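Local coordinates for deoxyribodipyrimidine photo-lyase (PDB 3UMV), which repairs UV-damaged DNA by the light-driven splitting of cyclobutane pyrimidine dimers back into two pyrimidines, using a bound FAD, at residues L56-G61 / H164-H169; A60-A65 / T132-F137; Q382-H387 / I476-R481. All coordinates share one frame; numbering follows the deposited sequence. Where two conformers were deposited one is given.

Contact 1 of 3, residues L56-G61 / H164-H169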
ATOM      1  N   LEU A  56       5.005  -7.555 -14.930  1.00 16.29           N
ATOM      2  CA  LEU A  56       5.791  -7.162 -16.090  1.00 15.71           C
ATOM      3  C   LEU A  56       6.556  -8.368 -16.679  1.00 18.00           C
ATOM      4  O   LEU A  56       6.570  -8.571 -17.892  1.00 16.34           O
ATOM      5  CB  LEU A  56       6.759  -6.033 -15.720  1.00 14.78           C
ATOM      6  CG  LEU A  56       7.706  -5.607 -16.843  1.00 15.66           C
ATOM      7  CD1 LEU A  56       6.896  -5.141 -18.043  1.00 18.78           C
ATOM      8  CD2 LEU A  56       8.672  -4.518 -16.367  1.00 19.17           C
ATOM      9  N   LEU A  57       7.174  -9.167 -15.810  1.00 18.27           N
ATOM     10  CA  LEU A  57       7.891 -10.379 -16.228  1.00 15.15           C
ATOM     11  C   LEU A  57       6.967 -11.328 -16.986  1.00 17.08           C
ATOM     12  O   LEU A  57       7.347 -11.889 -18.015  1.00 16.14           O
ATOM     13  CB  LEU A  57       8.497 -11.092 -15.012  1.00 20.42           C
ATOM     14  CG  LEU A  57       9.758 -10.455 -14.427  1.00 24.85           C
ATOM     15  CD1 LEU A  57      10.067 -11.011 -13.043  1.00 22.09           C
ATOM     16  CD2 LEU A  57      10.925 -10.678 -15.366  1.00 30.21           C
ATOM     17  N   HIS A  58       5.751 -11.502 -16.479  1.00 17.27           N
ATOM     18  CA  HIS A  58       4.770 -12.346 -17.146  1.00 17.48           C
ATOM     19  C   HIS A  58       4.424 -11.804 -18.534  1.00 20.15           C
ATOM     20  O   HIS A  58       4.396 -12.548 -19.510  1.00 18.71           O
ATOM     21  CB  HIS A  58       3.506 -12.486 -16.300  1.00 19.20           C
ATOM     22  CG  HIS A  58       2.504 -13.430 -16.885  1.00 22.56           C
ATOM     23  ND1 HIS A  58       1.224 -13.048 -17.226  1.00 23.59           N
ATOM     24  CD2 HIS A  58       2.607 -14.738 -17.214  1.00 20.23           C
ATOM     25  CE1 HIS A  58       0.575 -14.085 -17.727  1.00 20.03           C
ATOM     26  NE2 HIS A  58       1.392 -15.123 -17.730  1.00 23.26           N
ATOM     27  N   ALA A  59       4.173 -10.500 -18.621  1.00 18.59           N
ATOM     28  CA  ALA A  59       3.864  -9.877 -19.904  1.00 16.21           C
ATOM     29  C   ALA A  59       5.018 -10.095 -20.887  1.00 18.13           C
ATOM     30  O   ALA A  59       4.798 -10.519 -22.008  1.00 20.50           O
ATOM     31  CB  ALA A  59       3.548  -8.384 -19.732  1.00 16.37           C
ATOM     32  N   ALA A  60       6.240  -9.800 -20.449  1.00 19.12           N
ATOM     33  CA  ALA A  60       7.429  -9.957 -21.284  1.00 19.46           C
ATOM     34  C   ALA A  60       7.579 -11.401 -21.719  1.00 22.19           C
ATOM     35  O   ALA A  60       7.958 -11.671 -22.850  1.00 25.45           O
ATOM     36  CB  ALA A  60       8.687  -9.510 -20.537  1.00 16.18           C
ATOM     37  N   GLY A  61       7.292 -12.333 -20.817  1.00 20.76           N
ATOM     38  CA  GLY A  61       7.393 -13.743 -21.161  1.00 21.05           C
ATOM     39  C   GLY A  61       6.376 -14.150 -22.213  1.00 23.86           C
ATOM     40  O   GLY A  61       6.660 -14.996 -23.063  1.00 26.76           O
ATOM     41  N   HIS A 164      -5.028 -11.404 -18.298  1.00 19.53           N
ATOM     42  CA  HIS A 164      -4.427 -12.127 -17.182  1.00 17.01           C
ATOM     43  C   HIS A 164      -4.193 -11.138 -16.056  1.00 16.40           C
ATOM     44  O   HIS A 164      -3.868  -9.975 -16.311  1.00 15.71           O
ATOM     45  CB  HIS A 164      -3.060 -12.713 -17.548  1.00 16.63           C
ATOM     46  CG  HIS A 164      -3.101 -13.766 -18.615  1.00 19.51           C
ATOM     47  ND1 HIS A 164      -1.986 -14.487 -18.978  1.00 20.14           N
ATOM     48  CD2 HIS A 164      -4.113 -14.221 -19.395  1.00 19.83           C
ATOM     49  CE1 HIS A 164      -2.301 -15.340 -19.938  1.00 19.51           C
ATOM     50  NE2 HIS A 164      -3.585 -15.191 -20.218  1.00 19.19           N
ATOM     51  N   GLN A 165      -4.362 -11.596 -14.822  1.00 15.67           N
ATOM     52  CA  GLN A 165      -3.969 -10.798 -13.656  1.00 16.49           C
ATOM     53  C   GLN A 165      -2.872 -11.513 -12.880  1.00 18.61           C
ATOM     54  O   GLN A 165      -2.937 -12.715 -12.643  1.00 19.50           O
ATOM     55  CB  GLN A 165      -5.156 -10.571 -12.733  1.00 17.02           C
ATOM     56  CG  GLN A 165      -4.801  -9.786 -11.472  1.00 16.06           C
ATOM     57  CD  GLN A 165      -6.025  -9.476 -10.657  1.00 19.16           C
ATOM     58  OE1 GLN A 165      -6.828 -10.359 -10.367  1.00 21.71           O
ATOM     59  NE2 GLN A 165      -6.181  -8.220 -10.293  1.00 17.78           N
ATOM     60  N   VAL A 166      -1.860 -10.763 -12.472  1.00 19.25           N
ATOM     61  CA  VAL A 166      -0.732 -11.345 -11.775  1.00 13.67           C
ATOM     62  C   VAL A 166      -0.618 -10.655 -10.423  1.00 13.84           C
ATOM     63  O   VAL A 166      -0.669  -9.431 -10.355  1.00 16.57           O
ATOM     64  CB  VAL A 166       0.575 -11.139 -12.585  1.00 13.17           C
ATOM     65  CG1 VAL A 166       1.781 -11.668 -11.794  1.00 14.44           C
ATOM     66  CG2 VAL A 166       0.477 -11.841 -13.933  1.00 16.16           C
ATOM     67  N   ASP A 167      -0.512 -11.429  -9.344  1.00 11.24           N
ATOM     68  CA  ASP A 167      -0.174 -10.823  -8.064  1.00 11.38           C
ATOM     69  C   ASP A 167       1.315 -10.532  -8.045  1.00 13.56           C
ATOM     70  O   ASP A 167       2.147 -11.442  -7.893  1.00 16.94           O
ATOM     71  CB  ASP A 167      -0.570 -11.722  -6.896  1.00 11.40           C
ATOM     72  CG  ASP A 167      -0.410 -11.029  -5.545  1.00 16.64           C
ATOM     73  OD1 ASP A 167       0.306 -10.016  -5.458  1.00 16.20           O
ATOM     74  OD2 ASP A 167      -0.994 -11.524  -4.562  1.00 13.26           O
ATOM     75  N   ALA A 168       1.643  -9.256  -8.226  1.00 13.95           N
ATOM     76  CA  ALA A 168       3.022  -8.793  -8.230  1.00 11.66           C
ATOM     77  C   ALA A 168       3.402  -8.159  -6.899  1.00 16.18           C
ATOM     78  O   ALA A 168       4.552  -7.769  -6.706  1.00 16.10           O
ATOM     79  CB  ALA A 168       3.245  -7.782  -9.365  1.00 14.10           C
ATOM     80  N   HIS A 169       2.443  -8.036  -5.991  1.00 13.44           N
ATOM     81  CA  HIS A 169       2.675  -7.290  -4.748  1.00 13.95           C
ATOM     82  C   HIS A 169       3.001  -8.195  -3.558  1.00 12.42           C
ATOM     83  O   HIS A 169       3.753  -7.817  -2.660  1.00 17.24           O
ATOM     84  CB  HIS A 169       1.448  -6.446  -4.406  1.00 15.75           C
ATOM     85  CG  HIS A 169       1.774  -5.166  -3.705  1.00 13.67           C
ATOM     86  ND1 HIS A 169       2.265  -4.056  -4.367  1.00 13.75           N
ATOM     87  CD2 HIS A 169       1.659  -4.810  -2.406  1.00 12.67           C
ATOM     88  CE1 HIS A 169       2.444  -3.073  -3.500  1.00 14.44           C
ATOM     89  NE2 HIS A 169       2.081  -3.506  -2.303  1.00 19.02           N
TER
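H58 holds CG opposite its backbone N (chi1 -175°), which throws the imidazole off the helix toward strand 162-166, and V166 sets CG1 opposite its own N, leaving CG2 beside that N to meet the ring. The methyl group approaches ND1 of H58 obliquely, with V166 CG2 3.6 Å from H58 ND1 and 3.9 Å from H58 CB, so it packs along the base of the side chain as well as against the ring. H164, two residues back on the strand, points the same way. Its imidazole meets that of H58 rim to rim, with neither ring lying over the other; the centroids of the H58 and H164 rings are 5.1 Å apart and the planes are 29° from each other. CE1 of H58 and ND1 of H164 are modelled too close together, so the detail of this approach is doubtful. H58 ND1 is buried here and finds no polar partner in the model. The helix has other holds nearby: W54 and A55, at its start, touch V166. Alternation along the strand sends Q165 to the other side, where it bonds to R27. This is a helix laid over one face of a parallel-stranded core, as in the Rossmann-like alpha/beta domain of photolyases and cryptochromes.

Contact 2 of 3, residues A60-A65 / T132-F137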
ATOM      1  N   ALA A  60       6.240  -9.800 -20.449  1.00 19.12           N
ATOM      2  CA  ALA A  60       7.429  -9.957 -21.284  1.00 19.46           C
ATOM      3  C   ALA A  60       7.579 -11.401 -21.719  1.00 22.19           C
ATOM      4  O   ALA A  60       7.958 -11.671 -22.850  1.00 25.45           O
ATOM      5  CB  ALA A  60       8.687  -9.510 -20.537  1.00 16.18           C
ATOM      6  N   GLY A  61       7.292 -12.333 -20.817  1.00 20.76           N
ATOM      7  CA  GLY A  61       7.393 -13.743 -21.161  1.00 21.05           C
ATOM      8  C   GLY A  61       6.376 -14.150 -22.213  1.00 23.86           C
ATOM      9  O   GLY A  61       6.660 -14.996 -23.063  1.00 26.76           O
ATOM     10  N   LEU A  62       5.187 -13.557 -22.160  1.00 24.64           N
ATOM     11  CA  LEU A  62       4.152 -13.845 -23.148  1.00 21.83           C
ATOM     12  C   LEU A  62       4.562 -13.254 -24.485  1.00 20.70           C
ATOM     13  O   LEU A  62       4.410 -13.892 -25.536  1.00 23.96           O
ATOM     14  CB  LEU A  62       2.799 -13.262 -22.715  1.00 20.44           C
ATOM     15  CG  LEU A  62       2.085 -13.907 -21.524  1.00 21.31           C
ATOM     16  CD1 LEU A  62       0.750 -13.215 -21.249  1.00 25.31           C
ATOM     17  CD2 LEU A  62       1.885 -15.400 -21.730  1.00 26.28           C
ATOM     18  N   ALA A  63       5.090 -12.032 -24.436  1.00 21.49           N
ATOM     19  CA  ALA A  63       5.580 -11.332 -25.621  1.00 24.90           C
ATOM     20  C   ALA A  63       6.705 -12.109 -26.300  1.00 27.00           C
ATOM     21  O   ALA A  63       6.629 -12.404 -27.492  1.00 28.80           O
ATOM     22  CB  ALA A  63       6.059  -9.935 -25.241  1.00 22.30           C
ATOM     23  N   ALA A  64       7.743 -12.448 -25.535  1.00 26.07           N
ATOM     24  CA  ALA A  64       8.896 -13.179 -26.065  1.00 28.54           C
ATOM     25  C   ALA A  64       8.508 -14.498 -26.724  1.00 30.46           C
ATOM     26  O   ALA A  64       9.034 -14.848 -27.779  1.00 31.78           O
ATOM     27  CB  ALA A  64       9.937 -13.424 -24.968  1.00 28.71           C
ATOM     28  N   ALA A  65       7.586 -15.221 -26.101  1.00 29.65           N
ATOM     29  CA  ALA A  65       7.162 -16.527 -26.595  1.00 31.92           C
ATOM     30  C   ALA A  65       6.321 -16.443 -27.870  1.00 35.09           C
ATOM     31  O   ALA A  65       6.260 -17.398 -28.645  1.00 37.89           O
ATOM     32  CB  ALA A  65       6.408 -17.284 -25.511  1.00 30.46           C
ATOM     33  N   THR A 132      -2.859  -9.813 -25.643  1.00 21.92           N
ATOM     34  CA  THR A 132      -3.067 -10.006 -24.214  1.00 19.75           C
ATOM     35  C   THR A 132      -2.928  -8.717 -23.412  1.00 22.06           C
ATOM     36  O   THR A 132      -2.026  -7.923 -23.653  1.00 19.80           O
ATOM     37  CB  THR A 132      -2.088 -11.056 -23.646  1.00 23.03           C
ATOM     38  OG1 THR A 132      -2.145 -12.244 -24.450  1.00 28.14           O
ATOM     39  CG2 THR A 132      -2.448 -11.411 -22.200  1.00 22.47           C
ATOM     40  N   LEU A 133      -3.837  -8.526 -22.461  1.00 19.41           N
ATOM     41  CA  LEU A 133      -3.699  -7.491 -21.446  1.00 18.38           C
ATOM     42  C   LEU A 133      -3.326  -8.164 -20.131  1.00 17.88           C
ATOM     43  O   LEU A 133      -3.994  -9.102 -19.708  1.00 19.95           O
ATOM     44  CB  LEU A 133      -5.023  -6.740 -21.276  1.00 19.70           C
ATOM     45  CG  LEU A 133      -5.125  -5.753 -20.106  1.00 20.98           C
ATOM     46  CD1 LEU A 133      -4.255  -4.542 -20.345  1.00 18.62           C
ATOM     47  CD2 LEU A 133      -6.575  -5.330 -19.894  1.00 19.61           C
ATOM     48  N   VAL A 134      -2.258  -7.696 -19.492  1.00 13.50           N
ATOM     49  CA  VAL A 134      -1.872  -8.214 -18.182  1.00 14.87           C
ATOM     50  C   VAL A 134      -2.088  -7.132 -17.140  1.00 12.84           C
ATOM     51  O   VAL A 134      -1.602  -6.026 -17.292  1.00 15.78           O
ATOM     52  CB  VAL A 134      -0.393  -8.633 -18.148  1.00 11.46           C
ATOM     53  CG1 VAL A 134      -0.021  -9.153 -16.744  1.00 13.85           C
ATOM     54  CG2 VAL A 134      -0.116  -9.673 -19.239  1.00 15.30           C
ATOM     55  N   ALA A 135      -2.817  -7.442 -16.075  1.00 12.81           N
ATOM     56  CA  ALA A 135      -2.968  -6.466 -14.991  1.00 15.50           C
ATOM     57  C   ALA A 135      -2.280  -6.961 -13.728  1.00 18.30           C
ATOM     58  O   ALA A 135      -2.092  -8.162 -13.566  1.00 18.82           O
ATOM     59  CB  ALA A 135      -4.442  -6.179 -14.720  1.00 17.82           C
ATOM     60  N   ASP A 136      -1.895  -6.039 -12.848  1.00 15.92           N
ATOM     61  CA  ASP A 136      -1.435  -6.412 -11.517  1.00 14.66           C
ATOM     62  C   ASP A 136      -2.621  -6.461 -10.545  1.00 14.89           C
ATOM     63  O   ASP A 136      -3.781  -6.333 -10.961  1.00 15.46           O
ATOM     64  CB  ASP A 136      -0.231  -5.557 -11.014  1.00 12.76           C
ATOM     65  CG  ASP A 136      -0.485  -4.033 -11.082  1.00 15.09           C
ATOM     66  OD1 ASP A 136       0.473  -3.271 -11.382  1.00 16.17           O
ATOM     67  OD2 ASP A 136      -1.616  -3.589 -10.788  1.00 13.69           O
ATOM     68  N   PHE A 137      -2.345  -6.712  -9.271  1.00 12.46           N
ATOM     69  CA  PHE A 137      -3.408  -7.004  -8.311  1.00 14.09           C
ATOM     70  C   PHE A 137      -3.490  -6.073  -7.120  1.00 15.32           C
ATOM     71  O   PHE A 137      -2.484  -5.790  -6.465  1.00 15.45           O
ATOM     72  CB  PHE A 137      -3.285  -8.432  -7.750  1.00 13.14           C
ATOM     73  CG  PHE A 137      -4.167  -8.666  -6.556  1.00 15.00           C
ATOM     74  CD1 PHE A 137      -3.656  -8.560  -5.272  1.00 14.01           C
ATOM     75  CD2 PHE A 137      -5.522  -8.922  -6.718  1.00 16.54           C
ATOM     76  CE1 PHE A 137      -4.483  -8.750  -4.155  1.00 13.51           C
ATOM     77  CE2 PHE A 137      -6.359  -9.103  -5.618  1.00 15.48           C
ATOM     78  CZ  PHE A 137      -5.829  -9.009  -4.326  1.00 16.81           C
TER
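L62 meets T132 and V134 through a single methyl group, CD1, at the place where helix 54-66 packs on the face of strand 132-135. Read from its start, the segment first offers A60, which faces another way and rests on L206 and P207, and then G61, whose carbonyl receives the backbone N of A65 one turn on. L62 follows and makes the whole contact. Its CG lies opposite the carbonyl carbon (chi1 -70°) and the chain then runs out straight to CD1 (chi2 -179°), which carries that methyl to the strand. There L62 CD1 sits 3.8 Å from T132 CG2, the two side chains crossing at about a right angle, and 4.2 Å from V134 CG2. T132 and V134 are alternate residues on one face of the strand, and L133 between them turns to the other face, against V150 and L154 of helix 141-157. The sheet is thus sandwiched between helices in the three-layer manner of the photolyase alpha/beta domain, with the 132-135 strand running parallel to both its neighbours, 40-44 and 162-166. L62 touches those neighbours too, through V40 and H164, and therefore spans three adjacent strands. A63 comes next and also leans on V40, with V209 beside it. Beyond it A64 and A65 lie exposed to solvent, and the backbone N of A64 bonds back to A60 O at 2.8 Å.

Contact 3 of 3, residues Q382-H387 / I476-R481. With URE (urea), chain J.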
ATOM      1  N   GLN A 382      -1.185  13.009  15.923  1.00 16.07           N
ATOM      2  CA  GLN A 382      -1.921  13.613  14.819  1.00 15.94           C
ATOM      3  C   GLN A 382      -1.071  14.601  14.019  1.00 15.75           C
ATOM      4  O   GLN A 382      -1.106  14.596  12.790  1.00 16.36           O
ATOM      5  CB  GLN A 382      -3.214  14.266  15.333  1.00 14.91           C
ATOM      6  CG  GLN A 382      -3.970  15.057  14.290  1.00 14.86           C
ATOM      7  CD  GLN A 382      -4.616  14.191  13.222  1.00 11.22           C
ATOM      8  OE1 GLN A 382      -4.842  12.995  13.418  1.00 14.42           O
ATOM      9  NE2 GLN A 382      -4.921  14.796  12.084  1.00 14.70           N
ATOM     10  N   LEU A 383      -0.284  15.429  14.711  1.00 15.39           N
ATOM     11  CA  LEU A 383       0.562  16.403  14.029  1.00 14.62           C
ATOM     12  C   LEU A 383       1.706  15.751  13.267  1.00 17.50           C
ATOM     13  O   LEU A 383       2.139  16.272  12.234  1.00 14.83           O
ATOM     14  CB  LEU A 383       1.119  17.425  15.021  1.00 17.54           C
ATOM     15  CG  LEU A 383       0.046  18.350  15.604  1.00 23.80           C
ATOM     16  CD1 LEU A 383       0.570  19.102  16.815  1.00 24.69           C
ATOM     17  CD2 LEU A 383      -0.492  19.320  14.548  1.00 28.03           C
ATOM     18  N   GLU A 384       2.203  14.623  13.772  1.00 14.43           N
ATOM     19  CA  GLU A 384       3.267  13.915  13.076  1.00 15.92           C
ATOM     20  C   GLU A 384       2.720  13.485  11.721  1.00 20.47           C
ATOM     21  O   GLU A 384       3.347  13.717  10.698  1.00 18.78           O
ATOM     22  CB  GLU A 384       3.792  12.720  13.873  1.00 11.47           C
ATOM     23  CG  GLU A 384       5.031  12.065  13.225  1.00 15.02           C
ATOM     24  CD  GLU A 384       5.553  10.853  13.981  1.00 19.02           C
ATOM     25  OE1 GLU A 384       6.776  10.619  13.924  1.00 22.32           O
ATOM     26  OE2 GLU A 384       4.763  10.125  14.618  1.00 15.97           O
ATOM     27  N   MET A 385       1.529  12.896  11.718  1.00 20.59           N
ATOM     28  CA  MET A 385       0.882  12.510  10.467  1.00 18.55           C
ATOM     29  C   MET A 385       0.632  13.725   9.554  1.00 15.94           C
ATOM     30  O   MET A 385       0.951  13.704   8.366  1.00 14.66           O
ATOM     31  CB  MET A 385      -0.423  11.763  10.760  1.00 17.43           C
ATOM     32  CG  MET A 385      -1.125  11.257   9.519  1.00 18.44           C
ATOM     33  SD  MET A 385      -2.673  10.393   9.876  1.00 21.17           S
ATOM     34  CE  MET A 385      -3.537  11.635  10.842  1.00 13.23           C
ATOM     35  N   VAL A 386       0.077  14.796  10.115  1.00 17.26           N
ATOM     36  CA  VAL A 386      -0.259  15.969   9.320  1.00 16.14           C
ATOM     37  C   VAL A 386       0.968  16.596   8.662  1.00 18.69           C
ATOM     38  O   VAL A 386       0.951  16.870   7.476  1.00 18.64           O
ATOM     39  CB  VAL A 386      -0.997  17.046  10.156  1.00 13.94           C
ATOM     40  CG1 VAL A 386      -1.101  18.362   9.385  1.00 19.79           C
ATOM     41  CG2 VAL A 386      -2.386  16.553  10.574  1.00 14.63           C
ATOM     42  N   HIS A 387       2.031  16.820   9.430  1.00 17.13           N
ATOM     43  CA  HIS A 387       3.177  17.578   8.913  1.00 17.46           C
ATOM     44  C   HIS A 387       4.314  16.732   8.334  1.00 19.69           C
ATOM     45  O   HIS A 387       4.999  17.158   7.403  1.00 22.50           O
ATOM     46  CB  HIS A 387       3.706  18.532   9.980  1.00 23.42           C
ATOM     47  CG  HIS A 387       2.705  19.556  10.400  1.00 25.84           C
ATOM     48  ND1 HIS A 387       2.397  20.652   9.624  1.00 23.68           N
ATOM     49  CD2 HIS A 387       1.914  19.635  11.494  1.00 23.48           C
ATOM     50  CE1 HIS A 387       1.472  21.372  10.232  1.00 27.51           C
ATOM     51  NE2 HIS A 387       1.166  20.780  11.372  1.00 26.72           N
ATOM     52  N   ILE A 476       6.693  14.183  22.198  1.00 23.03           N
ATOM     53  CA  ILE A 476       5.931  15.411  22.071  1.00 26.06           C
ATOM     54  C   ILE A 476       6.799  16.580  21.603  1.00 26.22           C
ATOM     55  O   ILE A 476       6.414  17.290  20.671  1.00 26.53           O
ATOM     56  CB  ILE A 476       5.197  15.741  23.370  1.00 21.79           C
ATOM     57  CG1 ILE A 476       4.077  14.720  23.589  1.00 19.69           C
ATOM     58  CG2 ILE A 476       4.623  17.149  23.314  1.00 25.02           C
ATOM     59  CD1 ILE A 476       3.523  14.732  24.991  1.00 25.55           C
ATOM     60  N   SER A 477       7.974  16.745  22.222  1.00 24.53           N
ATOM     61  CA  SER A 477       8.944  17.776  21.838  1.00 31.25           C
ATOM     62  C   SER A 477       9.406  17.643  20.395  1.00 29.76           C
ATOM     63  O   SER A 477       9.504  18.638  19.673  1.00 28.63           O
ATOM     64  CB  SER A 477      10.178  17.723  22.749  1.00 32.20           C
ATOM     65  OG  SER A 477       9.836  18.044  24.080  1.00 42.22           O
ATOM     66  N   TYR A 478       9.723  16.409  20.005  1.00 24.91           N
ATOM     67  CA  TYR A 478      10.130  16.072  18.645  1.00 24.64           C
ATOM     68  C   TYR A 478       9.070  16.442  17.606  1.00 26.07           C
ATOM     69  O   TYR A 478       9.385  17.003  16.560  1.00 23.89           O
ATOM     70  CB  TYR A 478      10.462  14.582  18.573  1.00 21.89           C
ATOM     71  CG  TYR A 478      10.406  13.982  17.192  1.00 27.41           C
ATOM     72  CD1 TYR A 478       9.284  13.285  16.764  1.00 30.37           C
ATOM     73  CD2 TYR A 478      11.474  14.106  16.322  1.00 32.98           C
ATOM     74  CE1 TYR A 478       9.231  12.728  15.497  1.00 33.98           C
ATOM     75  CE2 TYR A 478      11.436  13.564  15.063  1.00 37.74           C
ATOM     76  CZ  TYR A 478      10.319  12.878  14.651  1.00 40.58           C
ATOM     77  OH  TYR A 478      10.302  12.339  13.388  1.00 47.64           O
ATOM     78  N   VAL A 479       7.809  16.144  17.889  1.00 24.24           N
ATOM     79  CA  VAL A 479       6.757  16.533  16.955  1.00 22.77           C
ATOM     80  C   VAL A 479       6.565  18.052  16.909  1.00 27.86           C
ATOM     81  O   VAL A 479       6.384  18.629  15.834  1.00 31.77           O
ATOM     82  CB  VAL A 479       5.417  15.848  17.241  1.00 20.88           C
ATOM     83  CG1 VAL A 479       4.365  16.348  16.265  1.00 17.91           C
ATOM     84  CG2 VAL A 479       5.546  14.326  17.121  1.00 20.84           C
ATOM     85  N   LYS A 480       6.606  18.699  18.069  1.00 30.86           N
ATOM     86  CA  LYS A 480       6.518  20.158  18.125  1.00 35.78           C
ATOM     87  C   LYS A 480       7.545  20.790  17.182  1.00 35.24           C
ATOM     88  O   LYS A 480       7.222  21.690  16.413  1.00 32.06           O
ATOM     89  CB  LYS A 480       6.731  20.660  19.555  1.00 42.52           C
ATOM     90  CG  LYS A 480       6.441  22.144  19.744  1.00 50.13           C
ATOM     91  CD  LYS A 480       7.382  22.770  20.766  1.00 58.88           C
ATOM     92  CE  LYS A 480       7.364  22.016  22.090  1.00 64.31           C
ATOM     93  NZ  LYS A 480       8.359  22.564  23.064  1.00 66.87           N
ATOM     94  N   ARG A 481       8.781  20.305  17.234  0.50 36.25           N
ATOM     95  CA  ARG A 481       9.829  20.828  16.364  0.50 36.66           C
ATOM     96  C   ARG A 481       9.550  20.556  14.886  0.50 36.17           C
ATOM     97  O   ARG A 481       9.815  21.402  14.034  0.50 36.40           O
ATOM     98  CB  ARG A 481      11.197  20.276  16.771  0.50 38.27           C
ATOM     99  CG  ARG A 481      11.585  20.621  18.196  0.50 36.71           C
ATOM    100  CD  ARG A 481      13.058  20.382  18.448  0.50 33.35           C
ATOM    101  NE  ARG A 481      13.436  18.989  18.245  0.50 31.44           N
ATOM    102  CZ  ARG A 481      13.360  18.051  19.183  0.50 28.10           C
ATOM    103  NH1 ARG A 481      13.732  16.807  18.910  0.50 25.24           N
ATOM    104  NH2 ARG A 481      12.912  18.356  20.393  0.50 28.63           N
TER
HETATM  105  C   URE J 901       8.255   7.683  11.752  1.00 27.67           C
HETATM  106  O   URE J 901       7.273   8.383  12.003  1.00 24.40           O
HETATM  107  N1  URE J 901       9.206   7.520  12.645  1.00 23.56           N
HETATM  108  N2  URE J 901       8.432   7.233  10.536  1.00 21.81           N
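E384 and Y478 meet end to edge: the carboxylate oxygen OE1 of E384 lies at the rim of the Y478 ring, near the ring plane, 3.6 Å from Y478 CE1. The planes of carboxylate and ring stand 82° apart, so the flat groups do not stack, and the negative oxygen faces the slightly positive C-H border of the ring. E384 gets there with an extended chain, CG opposite the backbone N (chi1 -173°) and the next bond straight as well. A bound urea lies close by, with 3.0 Å between E384 OE1 and URE O. That urea is hydrogen-bonded to P278 O. The other oxygen, OE2, takes hydrogen bonds from Y475 OH and from the backbone N of H392, and these probably fix the rotation of the carboxylate. With an alanine here the carboxylate goes, and the hydroxyl of Y475 and the backbone N-H of H392 would probably be left without their acceptor. Nearer the backbones V479 fits between L383 and E384, its two methyls dividing the work. V479 CG1 packs 3.6 Å from L383 CB and 3.7 Å from E384 N, while V479 CG2 lies 4.0 Å from E384 CB. The helices run in the same general direction, their local axes 9.4 Å apart at closest approach and inclined by 30°. Helix 472-489 thus lies along one side of helix 376-388, with A380 also against V479, while on another side Q382 and M385 of helix 376-388 pack on L420 of helix 410-424.

In the fold
Contacts 1 and 2 are two parts of one interface, their centres about 6 Å apart. Both start from helix 54-66, share A60 and G61, and reach neighbouring strands, 162-166 and 132-135, which are joined by backbone pairing of H164 and V166 with A135. One helix is thereby seated across the sheet of the alpha/beta domain, tying an early part of the chain to strands far later in sequence. Contact 3 follows both along the chain and lies on the opposite side of the molecule's centre, about 40 Å from contact 1 and about 45 Å from contact 2 between centres. It joins two helices in the helical, FAD-binding part, with the side chain of E384 about 9 Å from the FAD.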